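Local coordinates for cytidine deaminase (Mycobacterium leprae, PDB 3R2N) that catalyses the zinc-dependent hydrolytic deamination of cytidine to uridine in pyrimidine salvage, at the zinc ion site. Residues are numbered along the deposited sequence; one frame, centred on the assembly and turned at random. Chains: chain A/B, Cytidine deaminase.

The zinc ion site. Residues chain A 60, 62, 92-93, 95-96; chain B 54. With ZN (zinc ion), chain C; EDO (1,2-ethanediol), chain D.
The guanidinium of A:Arg95 meets A:Cys60 at its edge, in plane. NH2 of A:Arg95 donates to the thiolate sulfur SG of A:Cys60 over 3.2 Å, at 159° at the hydrogen. CG of A:Arg95 is anti to the backbone N (chi1 178°), and bends at chi2 and chi3 bring the group round to this sulfur. The bond may draw off some thiolate charge and so tune the metal. The carboxylate of A:Glu62 turns its two oxygens towards the 1,2-ethanediol. OE1 of A:Glu62 uses its syn lone pair to accept from EDO O1 at 2.6 Å. OE2 of A:Glu62 lies 3.0 Å from EDO O2, a further hydrogen bond if that hydroxyl keeps its proton. A:Glu62 is the family's proton-shuttling glutamate.

Zinc is held near tetrahedrally by SG of A:Cys60, A:Cys93 and A:Cys96. EDO O2 completes the modelled shell, 2.4 Å from ZN. The backbone N of A:Cys93 also donates to EDO O2, 2.7 Å away and nearly straight (172°). The diol is probably a crystallisation additive. Its O2 occupies the position expected for the catalytic water. From the neighbouring subunit, the hydroxyl OG of B:Ser54 comes within 3.3 Å of SG of A:Cys93.

This is the catalytic zinc site of the cytidine deaminase fold. A:Cys60 immediately precedes helix 61-71, which carries A:Glu62. A:Cys93 stands just before helix 94-104 and A:Cys96 lies in its first turn, so the CxxC motif spans the helix start. Chain B approaches the site within the homotetramer.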
loop_
_atom_site.group_PDB
_atom_site.type_symbol
_atom_site.label_atom_id
_atom_site.label_comp_id
_atom_site.label_asym_id
_atom_site.label_seq_id
_atom_site.Cartn_x
_atom_site.Cartn_y
_atom_site.Cartn_z
ATOM N N CYS A 60 5.128 7.398 2.465
ATOM C CA CYS A 60 5.385 8.244 3.628
ATOM C C CYS A 60 6.864 8.644 3.639
ATOM O O CYS A 60 7.717 7.946 3.033
ATOM C CB CYS A 60 5.036 7.483 4.916
ATOM S SG CYS A 60 3.268 7.583 5.452
ATOM N N GLU A 62 8.935 8.291 6.146
ATOM C CA GLU A 62 9.599 7.142 6.723
ATOM C C GLU A 62 9.835 6.037 5.686
ATOM O O GLU A 62 10.837 5.325 5.777
ATOM C CB GLU A 62 8.803 6.567 7.894
ATOM C CG GLU A 62 8.564 7.528 9.043
ATOM C CD GLU A 62 7.267 8.288 8.895
ATOM O OE1 GLU A 62 7.074 9.005 7.878
ATOM O OE2 GLU A 62 6.436 8.194 9.820
ATOM N N PRO A 92 4.881 8.845 13.767
ATOM C CA PRO A 92 4.655 8.018 12.574
ATOM C C PRO A 92 3.282 7.323 12.546
ATOM O O PRO A 92 2.779 6.887 13.574
ATOM C CB PRO A 92 5.794 7.004 12.630
ATOM C CG PRO A 92 6.884 7.716 13.357
ATOM C CD PRO A 92 6.171 8.550 14.412
ATOM N N CYS A 93 2.681 7.240 11.367
ATOM C CA CYS A 93 1.439 6.489 11.193
ATOM C C CYS A 93 1.719 5.010 11.517
ATOM O O CYS A 93 2.879 4.559 11.482
ATOM C CB CYS A 93 0.877 6.659 9.777
ATOM S SG CYS A 93 1.648 5.624 8.444
ATOM N N ARG A 95 1.443 2.295 9.886
ATOM C CA ARG A 95 2.217 1.528 8.876
ATOM C C ARG A 95 3.718 1.812 9.000
ATOM O O ARG A 95 4.545 0.920 8.836
ATOM C CB ARG A 95 1.712 1.861 7.479
ATOM C CG ARG A 95 2.445 1.189 6.304
ATOM C CD ARG A 95 3.617 2.065 5.757
ATOM N NE ARG A 95 3.221 3.418 5.333
ATOM C CZ ARG A 95 2.739 3.720 4.126
ATOM N NH1 ARG A 95 2.575 2.770 3.194
ATOM N NH2 ARG A 95 2.430 4.980 3.844
ATOM N N CYS A 96 4.071 3.061 9.311
ATOM C CA CYS A 96 5.483 3.432 9.387
ATOM C C CYS A 96 6.161 2.886 10.644
ATOM O O CYS A 96 7.383 2.575 10.630
ATOM C CB CYS A 96 5.689 4.942 9.160
ATOM S SG CYS A 96 5.286 5.459 7.440
ATOM N N SER B 54 -3.655 8.833 7.078
ATOM C CA SER B 54 -2.407 8.543 6.363
ATOM C C SER B 54 -2.744 8.064 4.946
ATOM O O SER B 54 -3.338 6.986 4.757
ATOM C CB SER B 54 -1.593 7.491 7.119
ATOM O OG SER B 54 -0.391 7.212 6.425
HETATM ZN ZN ZN C . 3.444 6.724 7.703
HETATM C C1 EDO D . 4.311 10.846 9.056
HETATM O O1 EDO D . 4.990 10.598 7.817
HETATM C C2 EDO D . 3.089 9.932 9.110
HETATM O O2 EDO D . 3.548 8.576 9.238
#